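Long-range contacts in acyl-coenzyme A oxidase 1 (Yarrowia lipolytica, PDB 5Y9D), which catalyses the FAD-dependent, oxygen-consuming desaturation of acyl-CoA to (2E)-enoyl-CoA with release of hydrogen peroxide in peroxisomal fatty acid beta-oxidation: residues K160-C165 against S214-C219; F235-R240 against T273-P278. All blocks are in the same frame, centred on the assembly; numbering follows the deposited sequence.

Interaction 1: K160-C165 against S214-C219; sequences KQFYGC and STHCVC
Phe162 lays its ring across the imidazole of His216 in an offset stack, with centroids 4.0 Å apart and planes only 11° from parallel. The overlap is made by the far end of the phenyl group: CE2 lies over the middle of the imidazole, and CZ comes to 3.4 Å from His216 CG. The phenyl ring gets there because CG stands anti to the backbone N (chi1 -162°). Thr215 OG1 fixes the rotation of the imidazole, meeting His216 ND1 at the ring edge at 2.9 Å, a hydrogen bond in which either partner may be the donor. With an alanine in place of Phe162 the stack would be lost, and the imidazole is likely to be held mainly by its bond to Thr215 OG1.

Tyr163 carries the backbone grip. Its N donates to Thr215 OG1 at 2.9 Å, while its carbonyl O receives two amides. Thr215 N approaches in the carbonyl plane on a lone pair, at 2.8 Å, and His216 N, nearly straight at 173°, is tilted from that plane. The Tyr163 ring has Ser214 OG at its edge, and its OH is bonded to Arg127 O on helix 122-142.

At Gly164 the pairing continues through a CA-H...O contact to His216 O, which also receives a weak, bent bond from Cys165 N. Cys165 O then takes Val218 N at 2.9 Å, and Cys165 SG packs against Cys217 CB at 3.4 Å.

The loop thus runs into parallel pairing with strand 216-225, which strand 166-167 takes over directly afterwards. Chemically, Thr215 OG1 links backbone to stack, and the buried Tyr163 N and O and Cys165 O find hydrogen-bond partners within the contact, whose Cys165 side chain lies about 7 Å from the bound FAD.

Interaction 2: F235-R240 against T273-P278; sequences FVVPLR and TNVRIP
Ile277 pushes its branched side chain against the strand formed by Phe235 to Pro238, and no hydrogen bond joins the two segments. Its two methyl ends divide the work. CD1 reaches Phe235 CB at 3.6 Å and lies 3.7 Å from Val236 O, whereas CG2 touches Val237 CG1 at 3.9 Å and Pro238 CD at 4.1 Å. A chi1 of 59° puts CG1 between the backbone N and the carbonyl carbon, with CG2 anti to the carbonyl carbon, and the extended chi2 carries CD1 on toward Phe235. Val237 meets Ile277 at about a right angle, and its CG1 also lies 4.0 Å from Val275 CG1, so one methyl bridges two residues of strand 275-278.

Farther out, Phe193 and Ile195 of strand 192-196 both touch Ile277, and Phe193 meets the Phe235 ring edge-to-face. Phe272 packs on Val237, whose backbone is bonded to Cys217 in strand 216-225. Arg276 points away from the contact, its NH1 held by a salt bridge to Asp187 and a hydrogen bond to Gln192.

The strand axes pass 7.8 Å apart at 123°, a separation bridged by side chains rather than by backbone pairing. Strands 228-238 and 275-278 belong to the same mixed sheet without being direct partners in it; side-chain packing at this steep angle is consistent with the beta-barrel-like middle domain of the acyl-CoA dehydrogenase and oxidase superfamily.

From the N terminus, residues 160-165, in the loop between helix 145-153 and strand 166-167, meet 214-219, closing a span of 48 residues that includes strands 183-187, 192-196 and 204-207. Only after this does interaction 2 open: 235-240 joins 273-278 across 32 residues holding strands 251-255 and 268-272. The two closures therefore stand in series, neither nested nor crossed. Strand 216-225 pairs antiparallel with strand 228-238, and next to these strands probable hydrogen bonds join the two interactions: Thr215 O takes Leu239 N and Ser214 O takes Arg240 NH1. Together they tie loop 160-165 to strand 275-278 through strands 216-225 and 228-238.

Interaction 1: K160-C165 against S214-C219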
ATOM      1  N   LYS A 160      29.172 -19.257  15.315  1.00 36.59           N
ATOM      2  CA  LYS A 160      30.313 -18.952  16.128  1.00 35.46           C
ATOM      3  C   LYS A 160      31.467 -18.568  15.241  1.00 34.80           C
ATOM      4  O   LYS A 160      31.980 -19.372  14.490  1.00 35.31           O
ATOM      5  CB  LYS A 160      30.675 -20.167  16.962  1.00 38.10           C
ATOM      6  CG  LYS A 160      29.534 -20.687  17.807  1.00 38.35           C
ATOM      7  CD  LYS A 160      30.003 -21.047  19.199  1.00 39.34           C
ATOM      8  CE  LYS A 160      28.857 -21.517  20.072  1.00 42.53           C
ATOM      9  NZ  LYS A 160      28.999 -21.137  21.504  1.00 41.37           N
ATOM     10  N   GLN A 161      31.863 -17.316  15.340  1.00 35.65           N
ATOM     11  CA  GLN A 161      32.955 -16.780  14.568  1.00 33.54           C
ATOM     12  C   GLN A 161      32.579 -16.790  13.107  1.00 31.22           C
ATOM     13  O   GLN A 161      33.424 -16.738  12.252  1.00 30.97           O
ATOM     14  CB  GLN A 161      34.209 -17.601  14.797  1.00 35.02           C
ATOM     15  CG  GLN A 161      34.614 -17.691  16.247  1.00 37.88           C
ATOM     16  CD  GLN A 161      36.104 -17.745  16.442  1.00 40.24           C
ATOM     17  OE1 GLN A 161      36.865 -17.377  15.573  1.00 41.98           O
ATOM     18  NE2 GLN A 161      36.520 -18.205  17.595  1.00 44.19           N
ATOM     19  N   PHE A 162      31.296 -16.911  12.832  1.00 30.86           N
ATOM     20  CA  PHE A 162      30.825 -17.084  11.488  1.00 30.93           C
ATOM     21  C   PHE A 162      29.431 -16.504  11.321  1.00 28.90           C
ATOM     22  O   PHE A 162      28.533 -16.892  12.028  1.00 26.96           O
ATOM     23  CB  PHE A 162      30.796 -18.577  11.218  1.00 32.77           C
ATOM     24  CG  PHE A 162      30.738 -18.931   9.782  1.00 34.17           C
ATOM     25  CD1 PHE A 162      29.591 -18.714   9.059  1.00 34.03           C
ATOM     26  CD2 PHE A 162      31.820 -19.491   9.156  1.00 35.07           C
ATOM     27  CE1 PHE A 162      29.530 -19.042   7.735  1.00 35.62           C
ATOM     28  CE2 PHE A 162      31.760 -19.828   7.830  1.00 35.33           C
ATOM     29  CZ  PHE A 162      30.617 -19.603   7.120  1.00 32.47           C
ATOM     30  N   TYR A 163      29.247 -15.600  10.375  1.00 25.41           N
ATOM     31  CA  TYR A 163      27.917 -15.184   9.986  1.00 25.24           C
ATOM     32  C   TYR A 163      27.762 -15.167   8.480  1.00 23.18           C
ATOM     33  O   TYR A 163      28.541 -14.566   7.799  1.00 26.68           O
ATOM     34  CB  TYR A 163      27.536 -13.839  10.598  1.00 26.94           C
ATOM     35  CG  TYR A 163      26.058 -13.723  10.799  1.00 26.51           C
ATOM     36  CD1 TYR A 163      25.471 -14.185  11.943  1.00 29.14           C
ATOM     37  CD2 TYR A 163      25.250 -13.184   9.828  1.00 25.47           C
ATOM     38  CE1 TYR A 163      24.120 -14.109  12.126  1.00 30.28           C
ATOM     39  CE2 TYR A 163      23.895 -13.103  10.000  1.00 26.86           C
ATOM     40  CZ  TYR A 163      23.342 -13.567  11.146  1.00 30.57           C
ATOM     41  OH  TYR A 163      22.000 -13.500  11.333  1.00 34.95           O
ATOM     42  N   GLY A 164      26.728 -15.796   7.966  1.00 21.40           N
ATOM     43  CA  GLY A 164      26.620 -16.018   6.557  1.00 22.15           C
ATOM     44  C   GLY A 164      25.658 -15.046   5.935  1.00 23.37           C
ATOM     45  O   GLY A 164      24.860 -14.424   6.633  1.00 24.76           O
ATOM     46  N   CYS A 165      25.738 -14.901   4.620  1.00 22.75           N
ATOM     47  CA  CYS A 165      24.730 -14.151   3.858  1.00 23.35           C
ATOM     48  C   CYS A 165      24.621 -14.729   2.441  1.00 23.18           C
ATOM     49  O   CYS A 165      25.329 -15.675   2.091  1.00 24.08           O
ATOM     50  CB  CYS A 165      25.079 -12.670   3.811  1.00 22.20           C
ATOM     51  SG  CYS A 165      26.511 -12.311   2.753  1.00 25.20           S
ATOM     52  N   SER A 214      27.972  -9.936   8.209  1.00 26.90           N
ATOM     53  CA  SER A 214      28.389 -11.206   7.667  1.00 26.68           C
ATOM     54  C   SER A 214      29.864 -11.311   7.458  1.00 27.41           C
ATOM     55  O   SER A 214      30.507 -10.333   6.995  1.00 26.47           O
ATOM     56  CB  SER A 214      27.695 -11.463   6.362  1.00 26.36           C
ATOM     57  OG  SER A 214      26.337 -11.704   6.627  1.00 27.89           O
ATOM     58  N   THR A 215      30.388 -12.500   7.797  1.00 24.99           N
ATOM     59  CA  THR A 215      31.795 -12.839   7.545  1.00 25.54           C
ATOM     60  C   THR A 215      32.000 -13.615   6.249  1.00 24.77           C
ATOM     61  O   THR A 215      33.032 -13.523   5.626  1.00 22.40           O
ATOM     62  CB  THR A 215      32.316 -13.731   8.635  1.00 24.10           C
ATOM     63  OG1 THR A 215      31.495 -14.902   8.664  1.00 23.65           O
ATOM     64  CG2 THR A 215      32.254 -12.983   9.955  1.00 24.42           C
ATOM     65  N   HIS A 216      31.005 -14.410   5.886  1.00 27.48           N
ATOM     66  CA  HIS A 216      31.078 -15.255   4.720  1.00 29.04           C
ATOM     67  C   HIS A 216      29.868 -14.959   3.917  1.00 29.93           C
ATOM     68  O   HIS A 216      28.874 -14.475   4.471  1.00 32.68           O
ATOM     69  CB  HIS A 216      31.087 -16.709   5.135  1.00 28.84           C
ATOM     70  CG  HIS A 216      32.404 -17.150   5.665  1.00 30.47           C
ATOM     71  ND1 HIS A 216      32.869 -16.779   6.911  1.00 33.01           N
ATOM     72  CD2 HIS A 216      33.375 -17.907   5.109  1.00 29.42           C
ATOM     73  CE1 HIS A 216      34.072 -17.299   7.100  1.00 31.79           C
ATOM     74  NE2 HIS A 216      34.403 -17.978   6.019  1.00 30.80           N
ATOM     75  N   CYS A 217      29.955 -15.221   2.619  1.00 29.88           N
ATOM     76  CA  CYS A 217      28.777 -15.163   1.747  1.00 30.59           C
ATOM     77  C   CYS A 217      28.698 -16.414   0.871  1.00 29.08           C
ATOM     78  O   CYS A 217      29.702 -17.120   0.682  1.00 27.27           O
ATOM     79  CB  CYS A 217      28.822 -13.903   0.880  1.00 32.01           C
ATOM     80  SG  CYS A 217      29.489 -14.063  -0.793  1.00 37.87           S
ATOM     81  N   VAL A 218      27.499 -16.699   0.381  1.00 26.96           N
ATOM     82  CA  VAL A 218      27.335 -17.584  -0.755  1.00 27.50           C
ATOM     83  C   VAL A 218      27.068 -16.688  -1.910  1.00 26.57           C
ATOM     84  O   VAL A 218      26.163 -15.888  -1.867  1.00 26.51           O
ATOM     85  CB  VAL A 218      26.139 -18.520  -0.612  1.00 30.02           C
ATOM     86  CG1 VAL A 218      25.900 -19.273  -1.910  1.00 33.23           C
ATOM     87  CG2 VAL A 218      26.391 -19.504   0.488  1.00 32.25           C
ATOM     88  N   CYS A 219      27.848 -16.808  -2.956  1.00 27.18           N
ATOM     89  CA  CYS A 219      27.799 -15.816  -4.021  1.00 28.26           C
ATOM     90  C   CYS A 219      27.502 -16.504  -5.349  1.00 27.76           C
ATOM     91  O   CYS A 219      28.095 -17.523  -5.652  1.00 26.18           O
ATOM     92  CB  CYS A 219      29.131 -15.087  -4.046  1.00 28.74           C
ATOM     93  SG  CYS A 219      29.561 -14.332  -5.617  1.00 32.99           S
TER

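Interaction 2: F235-R240 against T273-P278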
ATOM      1  N   PHE A 235      29.180 -20.298  -4.958  1.00 29.45           N
ATOM      2  CA  PHE A 235      30.494 -20.362  -4.289  1.00 28.65           C
ATOM      3  C   PHE A 235      30.441 -19.722  -2.915  1.00 27.18           C
ATOM      4  O   PHE A 235      29.762 -18.731  -2.733  1.00 28.64           O
ATOM      5  CB  PHE A 235      31.573 -19.671  -5.132  1.00 28.47           C
ATOM      6  CG  PHE A 235      31.480 -19.972  -6.604  1.00 29.65           C
ATOM      7  CD1 PHE A 235      30.492 -19.398  -7.388  1.00 29.07           C
ATOM      8  CD2 PHE A 235      32.386 -20.841  -7.209  1.00 31.17           C
ATOM      9  CE1 PHE A 235      30.389 -19.708  -8.746  1.00 31.61           C
ATOM     10  CE2 PHE A 235      32.311 -21.142  -8.569  1.00 30.44           C
ATOM     11  CZ  PHE A 235      31.310 -20.576  -9.348  1.00 30.57           C
ATOM     12  N   VAL A 236      31.143 -20.298  -1.951  1.00 25.23           N
ATOM     13  CA  VAL A 236      31.364 -19.645  -0.689  1.00 24.42           C
ATOM     14  C   VAL A 236      32.576 -18.727  -0.787  1.00 25.58           C
ATOM     15  O   VAL A 236      33.684 -19.184  -1.108  1.00 24.57           O
ATOM     16  CB  VAL A 236      31.637 -20.623   0.455  1.00 24.22           C
ATOM     17  CG1 VAL A 236      31.879 -19.846   1.757  1.00 24.48           C
ATOM     18  CG2 VAL A 236      30.475 -21.598   0.612  1.00 24.83           C
ATOM     19  N   VAL A 237      32.372 -17.447  -0.460  1.00 25.14           N
ATOM     20  CA  VAL A 237      33.438 -16.464  -0.491  1.00 24.59           C
ATOM     21  C   VAL A 237      33.503 -15.799   0.884  1.00 24.39           C
ATOM     22  O   VAL A 237      32.515 -15.225   1.333  1.00 21.87           O
ATOM     23  CB  VAL A 237      33.192 -15.402  -1.602  1.00 25.21           C
ATOM     24  CG1 VAL A 237      34.413 -14.502  -1.794  1.00 25.74           C
ATOM     25  CG2 VAL A 237      32.788 -16.057  -2.924  1.00 24.16           C
ATOM     26  N   PRO A 238      34.675 -15.879   1.561  1.00 25.88           N
ATOM     27  CA  PRO A 238      34.903 -15.093   2.786  1.00 24.79           C
ATOM     28  C   PRO A 238      34.852 -13.629   2.461  1.00 23.24           C
ATOM     29  O   PRO A 238      35.413 -13.206   1.436  1.00 21.54           O
ATOM     30  CB  PRO A 238      36.338 -15.449   3.191  1.00 24.72           C
ATOM     31  CG  PRO A 238      36.644 -16.724   2.475  1.00 24.84           C
ATOM     32  CD  PRO A 238      35.882 -16.638   1.190  1.00 25.30           C
ATOM     33  N   LEU A 239      34.183 -12.865   3.310  1.00 21.26           N
ATOM     34  CA  LEU A 239      34.078 -11.430   3.090  1.00 21.18           C
ATOM     35  C   LEU A 239      34.975 -10.655   4.013  1.00 20.41           C
ATOM     36  O   LEU A 239      35.520  -9.670   3.611  1.00 22.77           O
ATOM     37  CB  LEU A 239      32.660 -10.951   3.310  1.00 19.73           C
ATOM     38  CG  LEU A 239      31.580 -11.489   2.403  1.00 19.51           C
ATOM     39  CD1 LEU A 239      30.251 -10.919   2.929  1.00 18.72           C
ATOM     40  CD2 LEU A 239      31.827 -11.172   0.914  1.00 18.44           C
ATOM     41  N   ARG A 240      35.035 -11.052   5.267  1.00 20.29           N
ATOM     42  CA  ARG A 240      35.770 -10.300   6.282  1.00 21.13           C
ATOM     43  C   ARG A 240      36.796 -11.165   7.037  1.00 21.55           C
ATOM     44  O   ARG A 240      36.625 -12.399   7.158  1.00 20.99           O
ATOM     45  CB  ARG A 240      34.810  -9.754   7.327  1.00 21.41           C
ATOM     46  CG  ARG A 240      33.782  -8.771   6.828  1.00 22.31           C
ATOM     47  CD  ARG A 240      32.893  -8.273   7.972  1.00 22.02           C
ATOM     48  NE  ARG A 240      32.356  -6.961   7.664  1.00 20.56           N
ATOM     49  CZ  ARG A 240      31.303  -6.744   6.892  1.00 23.03           C
ATOM     50  NH1 ARG A 240      30.625  -7.757   6.357  1.00 23.33           N
ATOM     51  NH2 ARG A 240      30.898  -5.489   6.660  1.00 24.74           N
ATOM     52  N   THR A 273      37.000  -7.765  -6.672  1.00 28.21           N
ATOM     53  CA  THR A 273      38.093  -7.537  -7.627  1.00 31.83           C
ATOM     54  C   THR A 273      39.190  -8.612  -7.484  1.00 32.85           C
ATOM     55  O   THR A 273      39.997  -8.527  -6.564  1.00 31.42           O
ATOM     56  CB  THR A 273      38.779  -6.158  -7.451  1.00 32.26           C
ATOM     57  OG1 THR A 273      37.868  -5.105  -7.739  1.00 33.53           O
ATOM     58  CG2 THR A 273      39.906  -6.016  -8.459  1.00 36.28           C
ATOM     59  N   ASN A 274      39.210  -9.580  -8.410  1.00 34.21           N
ATOM     60  CA  ASN A 274      40.159 -10.749  -8.432  1.00 36.25           C
ATOM     61  C   ASN A 274      40.334 -11.350  -7.080  1.00 32.96           C
ATOM     62  O   ASN A 274      41.439 -11.384  -6.531  1.00 31.00           O
ATOM     63  CB  ASN A 274      41.542 -10.429  -9.057  1.00 38.78           C
ATOM     64  CG  ASN A 274      41.470 -10.215 -10.568  1.00 46.26           C
ATOM     65  OD1 ASN A 274      42.062 -10.981 -11.331  1.00 48.44           O
ATOM     66  ND2 ASN A 274      40.737  -9.154 -11.014  1.00 47.76           N
ATOM     67  N   VAL A 275      39.207 -11.761  -6.520  1.00 30.49           N
ATOM     68  CA  VAL A 275      39.196 -12.458  -5.249  1.00 29.20           C
ATOM     69  C   VAL A 275      39.328 -13.961  -5.451  1.00 27.63           C
ATOM     70  O   VAL A 275      38.538 -14.573  -6.163  1.00 27.57           O
ATOM     71  CB  VAL A 275      37.930 -12.144  -4.455  1.00 27.10           C
ATOM     72  CG1 VAL A 275      37.858 -13.018  -3.222  1.00 27.02           C
ATOM     73  CG2 VAL A 275      37.943 -10.689  -4.063  1.00 27.91           C
ATOM     74  N   ARG A 276      40.315 -14.543  -4.784  1.00 28.72           N
ATOM     75  CA  ARG A 276      40.687 -15.924  -5.003  1.00 28.64           C
ATOM     76  C   ARG A 276      40.071 -16.740  -3.925  1.00 26.94           C
ATOM     77  O   ARG A 276      40.194 -16.415  -2.740  1.00 25.91           O
ATOM     78  CB  ARG A 276      42.202 -16.067  -5.042  1.00 31.57           C
ATOM     79  CG  ARG A 276      42.794 -15.262  -6.190  1.00 35.66           C
ATOM     80  CD  ARG A 276      44.251 -15.588  -6.472  1.00 39.17           C
ATOM     81  NE  ARG A 276      44.619 -15.143  -7.833  1.00 43.79           N
ATOM     82  CZ  ARG A 276      44.720 -15.924  -8.920  1.00 41.71           C
ATOM     83  NH1 ARG A 276      44.520 -17.244  -8.863  1.00 45.07           N
ATOM     84  NH2 ARG A 276      45.041 -15.376 -10.078  1.00 40.02           N
ATOM     85  N   ILE A 277      39.331 -17.752  -4.356  1.00 26.24           N
ATOM     86  CA  ILE A 277      38.848 -18.778  -3.460  1.00 27.91           C
ATOM     87  C   ILE A 277      39.348 -20.163  -3.937  1.00 28.02           C
ATOM     88  O   ILE A 277      39.552 -20.379  -5.118  1.00 27.57           O
ATOM     89  CB  ILE A 277      37.301 -18.753  -3.320  1.00 27.88           C
ATOM     90  CG1 ILE A 277      36.621 -18.957  -4.658  1.00 28.68           C
ATOM     91  CG2 ILE A 277      36.837 -17.440  -2.704  1.00 29.24           C
ATOM     92  CD1 ILE A 277      35.117 -19.033  -4.555  1.00 30.57           C
ATOM     93  N   PRO A 278      39.541 -21.101  -3.018  1.00 27.92           N
ATOM     94  CA  PRO A 278      39.830 -22.432  -3.541  1.00 30.20           C
ATOM     95  C   PRO A 278      38.672 -23.010  -4.334  1.00 32.21           C
ATOM     96  O   PRO A 278      37.541 -22.557  -4.221  1.00 30.84           O
ATOM     97  CB  PRO A 278      40.093 -23.275  -2.285  1.00 29.90           C
ATOM     98  CG  PRO A 278      39.629 -22.447  -1.128  1.00 29.36           C
ATOM     99  CD  PRO A 278      39.665 -21.015  -1.555  1.00 27.85           C
TER